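Local coordinates for protein serpin-12 (Manduca sexta, PDB 6CJ7) that probably inhibits serine proteases as a serpin and controls the prophenoloxidase activation system in larval hemolymph, at residues Q187-T192 and A269-K274; A300-L305 and S310-V315; A361-N366 and I370-A375. All blocks are in the same frame, centred on the assembly; numbering follows the deposited sequence.

Contact 1 of 3, residues Q187-T192 and A269-K274; sequences QKRNFT and ALELPK
This contact belongs to the end of the serpin fold built by the C sheet, where Arg-189 and Phe-191 of one strand meet Glu-271 and Pro-273 of another. By chain order these are the strands serpin nomenclature calls s4C (187-192) and s2C (269-273). Strand 198-215 supplies most of the backbone bonds of 187-192, through Gln-187, Arg-189 and Phe-191, while Thr-192 bonds to Asn-356; the same strand 198-215 also pairs with 265-282. The contacts between 187-192 and 269-274 themselves are made by side chains, and the area shared is small, 128 Å².

The polar half is a salt bridge held by charge alone, without a directed N-H. Glu-271 OE1 lies 3.5 Å from Arg-189 NE, but well out of the guanidinium plane. The carboxylate is instead laid over one face of the guanidinium, the two planes 26° apart, and the two side chains cross at about a right angle. Extension of the arginine from CG to NE carries its head past the glutamate, and Glu-271 OE1 also rests 3.5 Å from Arg-189 CD. The directed bonding of the guanidinium goes elsewhere: NH2 bonds to Gln-205 OE1 and NE has a hydrogen bond outside the two segments as well, while the carboxylate probably balances the charge from above.

Two residues further along each strand the contact turns apolar. Flanked by Pro-380 on the Phe-191 side and Ala-355 on the Pro-273 side, the phenylalanine ring meets the proline obliquely, Phe-191 CD2 standing 4.3 Å from Pro-273 CG.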
# COMPACT_ATOMS: atom_id res chain seq x y z
N GLN A 187 -15.88 -18.28 13.98
CA GLN A 187 -17.32 -18.31 14.22
C GLN A 187 -18.01 -17.20 13.44
O GLN A 187 -17.47 -16.11 13.26
CB GLN A 187 -17.65 -18.14 15.71
CG GLN A 187 -17.19 -19.26 16.66
CD GLN A 187 -17.67 -20.65 16.27
OE1 GLN A 187 -18.68 -20.84 15.59
NE2 GLN A 187 -16.91 -21.66 16.70
N LYS A 188 -19.24 -17.47 13.03
CA LYS A 188 -20.07 -16.47 12.37
C LYS A 188 -20.78 -15.64 13.43
O LYS A 188 -21.55 -16.17 14.24
CB LYS A 188 -21.07 -17.12 11.42
CG LYS A 188 -20.43 -17.48 10.09
CD LYS A 188 -21.37 -18.25 9.18
CE LYS A 188 -21.08 -17.94 7.72
NZ LYS A 188 -19.69 -18.26 7.31
N ARG A 189 -20.50 -14.33 13.43
CA ARG A 189 -21.08 -13.38 14.37
C ARG A 189 -21.45 -12.13 13.57
O ARG A 189 -20.98 -11.94 12.45
CB ARG A 189 -20.09 -13.01 15.49
CG ARG A 189 -19.41 -14.20 16.15
CD ARG A 189 -18.46 -13.74 17.25
NE ARG A 189 -17.74 -14.85 17.86
CZ ARG A 189 -18.13 -15.46 18.97
NH1 ARG A 189 -19.24 -15.06 19.59
NH2 ARG A 189 -17.42 -16.47 19.46
N ASN A 190 -22.27 -11.27 14.16
CA ASN A 190 -22.63 -10.05 13.45
C ASN A 190 -21.53 -9.00 13.52
O ASN A 190 -20.90 -8.78 14.55
CB ASN A 190 -23.94 -9.48 13.98
CG ASN A 190 -25.14 -10.04 13.23
OD1 ASN A 190 -25.07 -10.33 12.04
ND2 ASN A 190 -26.24 -10.20 13.94
N PHE A 191 -21.30 -8.36 12.38
CA PHE A 191 -20.47 -7.18 12.26
C PHE A 191 -21.42 -6.01 12.01
O PHE A 191 -22.33 -6.12 11.18
CB PHE A 191 -19.49 -7.35 11.09
CG PHE A 191 -18.54 -6.20 10.90
CD1 PHE A 191 -18.94 -5.05 10.24
CD2 PHE A 191 -17.24 -6.29 11.35
CE1 PHE A 191 -18.04 -4.00 10.05
CE2 PHE A 191 -16.35 -5.25 11.17
CZ PHE A 191 -16.74 -4.10 10.51
N THR A 192 -21.24 -4.91 12.74
CA THR A 192 -22.13 -3.76 12.62
C THR A 192 -21.43 -2.69 11.80
O THR A 192 -20.39 -2.16 12.21
CB THR A 192 -22.52 -3.19 13.99
OG1 THR A 192 -23.14 -4.21 14.78
CG2 THR A 192 -23.52 -2.03 13.81
N ALA A 269 -8.04 -11.39 24.61
CA ALA A 269 -9.05 -12.22 23.95
C ALA A 269 -9.45 -11.51 22.66
O ALA A 269 -10.12 -10.47 22.70
CB ALA A 269 -10.26 -12.43 24.85
N LEU A 270 -9.06 -12.08 21.52
CA LEU A 270 -9.16 -11.43 20.22
C LEU A 270 -10.23 -12.09 19.36
O LEU A 270 -10.27 -13.32 19.25
CB LEU A 270 -7.80 -11.48 19.52
CG LEU A 270 -7.73 -11.01 18.07
CD1 LEU A 270 -7.93 -9.51 17.98
CD2 LEU A 270 -6.38 -11.41 17.47
N GLU A 271 -11.10 -11.28 18.75
CA GLU A 271 -12.01 -11.71 17.70
C GLU A 271 -11.77 -10.81 16.51
O GLU A 271 -12.03 -9.60 16.58
CB GLU A 271 -13.47 -11.64 18.14
CG GLU A 271 -13.74 -12.55 19.34
CD GLU A 271 -15.18 -12.54 19.81
OE1 GLU A 271 -16.06 -12.01 19.10
OE2 GLU A 271 -15.45 -13.08 20.90
N LEU A 272 -11.26 -11.39 15.42
CA LEU A 272 -10.82 -10.63 14.24
C LEU A 272 -11.49 -11.17 12.98
O LEU A 272 -11.27 -12.33 12.63
CB LEU A 272 -9.29 -10.68 14.12
CG LEU A 272 -8.70 -9.85 12.99
CD1 LEU A 272 -8.82 -8.37 13.30
CD2 LEU A 272 -7.23 -10.23 12.74
N PRO A 273 -12.29 -10.38 12.25
CA PRO A 273 -12.90 -10.90 11.02
C PRO A 273 -11.85 -11.24 9.98
O PRO A 273 -10.90 -10.48 9.75
CB PRO A 273 -13.80 -9.74 10.55
CG PRO A 273 -13.71 -8.68 11.55
CD PRO A 273 -12.58 -8.94 12.48
N LYS A 274 -12.02 -12.40 9.35
CA LYS A 274 -11.32 -12.70 8.12
C LYS A 274 -11.72 -11.70 7.05
O LYS A 274 -12.90 -11.36 6.92
CB LYS A 274 -11.67 -14.11 7.60
CG LYS A 274 -11.11 -15.25 8.37
CD LYS A 274 -10.74 -16.39 7.43
CE LYS A 274 -11.91 -17.29 7.12
NZ LYS A 274 -11.45 -18.50 6.37

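Contact 2 of 3, residues A300-L305 and S310-V315; sequences AELYNL and SLSPQV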
# COMPACT_ATOMS: atom_id res chain seq x y z
N ALA A 300 5.84 18.79 -17.88
CA ALA A 300 6.61 17.89 -17.03
C ALA A 300 8.06 17.85 -17.46
O ALA A 300 8.36 17.75 -18.66
CB ALA A 300 6.02 16.48 -17.08
N GLU A 301 8.96 17.92 -16.49
CA GLU A 301 10.40 17.93 -16.72
C GLU A 301 10.95 16.58 -16.28
O GLU A 301 11.42 16.41 -15.16
CB GLU A 301 11.07 19.08 -15.97
CG GLU A 301 10.68 20.43 -16.50
CD GLU A 301 11.33 20.70 -17.85
OE1 GLU A 301 12.43 20.17 -18.11
OE2 GLU A 301 10.74 21.44 -18.66
N LEU A 302 10.86 15.60 -17.19
CA LEU A 302 11.29 14.23 -16.96
C LEU A 302 12.27 13.80 -18.05
O LEU A 302 12.29 12.63 -18.45
CB LEU A 302 10.09 13.29 -16.89
CG LEU A 302 9.14 13.59 -15.73
CD1 LEU A 302 7.77 12.93 -15.95
CD2 LEU A 302 9.78 13.14 -14.39
N TYR A 303 13.08 14.74 -18.53
CA TYR A 303 13.97 14.45 -19.65
C TYR A 303 15.03 13.41 -19.30
O TYR A 303 15.55 12.74 -20.20
CB TYR A 303 14.62 15.75 -20.13
CG TYR A 303 15.27 15.62 -21.48
CD1 TYR A 303 14.50 15.61 -22.64
CD2 TYR A 303 16.66 15.49 -21.61
CE1 TYR A 303 15.08 15.49 -23.89
CE2 TYR A 303 17.25 15.36 -22.85
CZ TYR A 303 16.46 15.36 -23.99
OH TYR A 303 17.04 15.23 -25.23
N ASN A 304 15.38 13.26 -18.03
CA ASN A 304 16.36 12.26 -17.64
C ASN A 304 15.72 10.90 -17.39
O ASN A 304 16.41 9.98 -16.91
CB ASN A 304 17.15 12.70 -16.42
CG ASN A 304 18.14 13.80 -16.73
OD1 ASN A 304 18.34 14.69 -15.91
ND2 ASN A 304 18.76 13.74 -17.90
N LEU A 305 14.43 10.76 -17.67
CA LEU A 305 13.76 9.47 -17.76
C LEU A 305 13.72 8.97 -19.21
O LEU A 305 13.99 7.79 -19.47
CB LEU A 305 12.35 9.60 -17.17
CG LEU A 305 11.48 8.36 -17.03
CD1 LEU A 305 10.39 8.64 -16.01
CD2 LEU A 305 10.84 7.99 -18.37
N SER A 310 14.30 17.01 -28.16
CA SER A 310 14.41 17.83 -26.96
C SER A 310 13.17 17.77 -26.09
O SER A 310 13.06 18.55 -25.13
CB SER A 310 14.69 19.28 -27.35
OG SER A 310 13.67 19.74 -28.19
N LEU A 311 12.23 16.87 -26.39
CA LEU A 311 10.99 16.77 -25.62
C LEU A 311 11.11 15.74 -24.51
O LEU A 311 11.69 14.66 -24.70
CB LEU A 311 9.81 16.38 -26.52
CG LEU A 311 9.41 17.36 -27.63
CD1 LEU A 311 8.22 16.80 -28.39
CD2 LEU A 311 9.10 18.73 -27.06
N SER A 312 10.52 16.07 -23.37
CA SER A 312 10.34 15.19 -22.22
C SER A 312 9.00 14.46 -22.32
O SER A 312 8.01 15.04 -22.77
CB SER A 312 10.38 15.99 -20.93
OG SER A 312 10.03 15.16 -19.83
N PRO A 313 8.93 13.20 -21.91
CA PRO A 313 7.62 12.57 -21.71
C PRO A 313 6.94 13.16 -20.48
O PRO A 313 7.54 13.87 -19.69
CB PRO A 313 7.96 11.10 -21.51
CG PRO A 313 9.32 11.15 -20.83
CD PRO A 313 10.04 12.35 -21.43
N GLN A 314 5.65 12.87 -20.36
CA GLN A 314 4.95 13.11 -19.10
C GLN A 314 4.20 11.85 -18.72
O GLN A 314 4.08 10.90 -19.51
CB GLN A 314 3.98 14.30 -19.19
CG GLN A 314 2.77 14.09 -20.07
CD GLN A 314 3.03 14.43 -21.52
OE1 GLN A 314 3.97 15.18 -21.86
NE2 GLN A 314 2.21 13.88 -22.40
N VAL A 315 3.70 11.83 -17.48
CA VAL A 315 2.93 10.68 -16.99
C VAL A 315 1.54 10.72 -17.60
O VAL A 315 0.81 11.70 -17.44
CB VAL A 315 2.85 10.68 -15.46
CG1 VAL A 315 1.98 9.50 -14.99
CG2 VAL A 315 4.25 10.62 -14.83
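Tyr-303 lies along the 310-312 backbone, and its side chain can be followed outward atom by atom. Tyr-303 CB stands 4.3 Å from Ser-312 CB. With chi1 at -165°, CG is turned opposite the backbone N, and the ring runs out beside the other segment. There CD1 and CE1 share one neighbour, Leu-311 O, which is 3.6 Å from Tyr-303 CE1 and approaches the edge of the ring near its plane. CE1 also reaches Ser-310 C. At the tip, Tyr-303 OH lies 4.1 Å from Ser-310 CA and makes its hydrogen bond just before the segment, to Gly-309 O.

Deeper in, Ser-312 OG makes two bonds. It accepts the N-H of Leu-302 over 2.8 Å at 145°, the bond that crosses to 300-305. The other closes within 310-315: Ser-312 OG gives its proton to Pro-313 O at 2.8 Å, on a lone pair of that carbonyl. Together they fix the rotation of the hydroxyl.

Apolar groups fill in around it: Ala-300 CB sits 3.7 Å from Gln-314 CB, while Leu-302 CD1 faces Val-315 CG2 and Leu-305 CD2 faces Pro-313 CG. A bond from Leu-305 N to Leu-302 O closes a type I beta turn over 302-305. In the serpin fold this is the connection between helix 284-289 and strand 317-326, by chain order s5A, and it lies against strands 92-102 and 165-174, with Leu-305 and Pro-313 both resting on Leu-101 and Met-165.

Contact 3 of 3, residues A361-N366 and I370-A375; sequences AILWDN and IPLFMA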
# COMPACT_ATOMS: atom_id res chain seq x y z
N ALA A 361 -6.52 -1.42 9.73
CA ALA A 361 -5.47 -2.44 9.75
C ALA A 361 -4.26 -1.91 9.00
O ALA A 361 -4.40 -1.37 7.90
CB ALA A 361 -5.96 -3.75 9.14
N ILE A 362 -3.08 -2.09 9.58
CA ILE A 362 -1.84 -1.60 8.98
C ILE A 362 -0.89 -2.77 8.91
O ILE A 362 -0.63 -3.43 9.93
CB ILE A 362 -1.23 -0.45 9.80
CG1 ILE A 362 -2.20 0.74 9.82
CG2 ILE A 362 0.13 -0.03 9.22
CD1 ILE A 362 -1.75 1.89 10.69
N LEU A 363 -0.39 -3.08 7.72
CA LEU A 363 0.65 -4.08 7.57
C LEU A 363 1.99 -3.37 7.71
O LEU A 363 2.30 -2.46 6.94
CB LEU A 363 0.55 -4.80 6.23
CG LEU A 363 1.63 -5.87 6.08
CD1 LEU A 363 1.33 -7.08 6.98
CD2 LEU A 363 1.79 -6.28 4.61
N TRP A 364 2.77 -3.79 8.71
CA TRP A 364 3.99 -3.09 9.10
C TRP A 364 5.19 -3.96 8.77
O TRP A 364 5.20 -5.16 9.09
CB TRP A 364 3.94 -2.78 10.61
CG TRP A 364 4.98 -1.83 11.11
CD1 TRP A 364 6.14 -2.15 11.78
CD2 TRP A 364 4.94 -0.41 11.02
NE1 TRP A 364 6.83 -1.00 12.09
CE2 TRP A 364 6.11 0.08 11.64
CE3 TRP A 364 4.03 0.50 10.47
CZ2 TRP A 364 6.39 1.45 11.73
CZ3 TRP A 364 4.31 1.86 10.57
CH2 TRP A 364 5.47 2.32 11.18
N ASP A 365 6.19 -3.37 8.12
CA ASP A 365 7.49 -4.01 7.94
C ASP A 365 8.31 -3.77 9.20
O ASP A 365 8.67 -2.63 9.51
CB ASP A 365 8.17 -3.46 6.68
CG ASP A 365 9.43 -4.24 6.31
OD1 ASP A 365 10.30 -4.47 7.20
OD2 ASP A 365 9.56 -4.64 5.13
N ASN A 366 8.54 -4.84 9.98
CA ASN A 366 9.17 -4.70 11.29
C ASN A 366 10.66 -4.39 11.21
O ASN A 366 11.25 -3.98 12.21
CB ASN A 366 8.99 -5.98 12.10
CG ASN A 366 7.55 -6.21 12.49
OD1 ASN A 366 6.79 -5.25 12.62
ND2 ASN A 366 7.18 -7.46 12.70
N ILE A 370 8.11 0.72 8.32
CA ILE A 370 7.25 1.45 7.39
C ILE A 370 5.93 0.71 7.22
O ILE A 370 5.85 -0.51 7.37
CB ILE A 370 7.90 1.64 6.00
CG1 ILE A 370 8.30 0.30 5.39
CG2 ILE A 370 9.10 2.58 6.07
CD1 ILE A 370 8.54 0.39 3.89
N PRO A 371 4.86 1.46 6.93
CA PRO A 371 3.56 0.84 6.62
C PRO A 371 3.50 0.41 5.16
O PRO A 371 3.45 1.24 4.25
CB PRO A 371 2.56 1.96 6.93
CG PRO A 371 3.34 3.22 6.62
CD PRO A 371 4.76 2.92 7.05
N LEU A 372 3.49 -0.90 4.94
CA LEU A 372 3.39 -1.46 3.60
C LEU A 372 1.96 -1.45 3.08
O LEU A 372 1.77 -1.46 1.87
CB LEU A 372 3.89 -2.91 3.58
CG LEU A 372 5.38 -3.07 3.92
CD1 LEU A 372 5.74 -4.55 3.93
CD2 LEU A 372 6.22 -2.33 2.89
N PHE A 373 0.97 -1.49 3.97
CA PHE A 373 -0.43 -1.53 3.58
C PHE A 373 -1.22 -0.79 4.64
O PHE A 373 -0.94 -0.93 5.84
CB PHE A 373 -0.90 -3.00 3.47
CG PHE A 373 -1.94 -3.27 2.44
CD1 PHE A 373 -3.28 -3.07 2.73
CD2 PHE A 373 -1.60 -3.85 1.23
CE1 PHE A 373 -4.26 -3.36 1.78
CE2 PHE A 373 -2.55 -4.15 0.30
CZ PHE A 373 -3.89 -3.90 0.57
N MET A 374 -2.19 0.01 4.21
CA MET A 374 -3.16 0.63 5.11
C MET A 374 -4.55 0.26 4.63
O MET A 374 -4.83 0.33 3.43
CB MET A 374 -3.00 2.15 5.20
CG MET A 374 -1.68 2.58 5.81
SD MET A 374 -1.55 4.36 5.94
CE MET A 374 -2.71 4.70 7.27
N ALA A 375 -5.42 -0.15 5.55
CA ALA A 375 -6.77 -0.49 5.14
C ALA A 375 -7.75 0.07 6.15
O ALA A 375 -7.59 -0.13 7.36
CB ALA A 375 -6.97 -2.00 5.00
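Ala-361, near the start of its strand, forms a hydrogen-bonded antiparallel pair with Ala-375 in the hairpin that is, by chain order, serpin strands s4B and s5B: Ala-361 N reaches Ala-375 O at 2.9 Å, and the return bond comes from Ala-375 N. Ile-362, in a non-hydrogen-bonded pair with Met-374, gives a CA-H...O contact to Phe-373 O, and Ile-362 CG2 lies 3.9 Å from Pro-371 CB, the two side chains pointing the same way.

At Leu-363 the register slips. Its N bonds to Phe-373 O, but Leu-363 O takes Leu-372 N at 2.8 Å and only weakly Phe-373 N, so two residues face one: a classic beta bulge. Leu-363 CB packs 3.6 Å from Phe-373 CB, while CD2 leans on Leu-372 CB.

Trp-364 has CG anti to its N (chi1 -168°), and this sends the indole back over the second strand. Ile-370 O stands 3.6 Å above the Trp-364 ring plane, toward the rim, and Trp-364 CZ3 meets Pro-371 CD at 3.7 Å. Asp-365 N bonds to Ile-370 O at 168°; Leu-372 CD1 is 3.8 Å from Asp-365 CB. Asp-365 OD1 is gripped by the N-H groups of Arg-367 and Ser-368 and by a salt bridge to Arg-87.

Strand 232-239 pairs with the other edge of 361-365, and Ala-38 bonds to Met-374. Helix 254-260 packs on Ile-362, Trp-364 and Pro-371, and Phe-41 of helix 40-51 on Ile-370 and Leu-372.

Overall arrangement
From the N terminus, contact 1 opens first: the chain runs on from strand 187-192 and returns 76 residues later, after strands and two short helices, to close it at 269-274. Contact 2 follows and closes a loop of four residues around strand 306-307. After strand 317-326 and the unmodelled residues 332-346, probably part of the reactive-centre loop, contact 3 closes a hairpin over three. The three run in series; none nests or crosses. Contact 1 joins two C-sheet strands, contact 2 the loops flanking strand 306-307, and contact 3 the strands 359-365 and 370-377. Contacts 1 and 2 lie on opposite sides of the chain's centre, their centres 50 Å apart, with contact 3 nearer the middle.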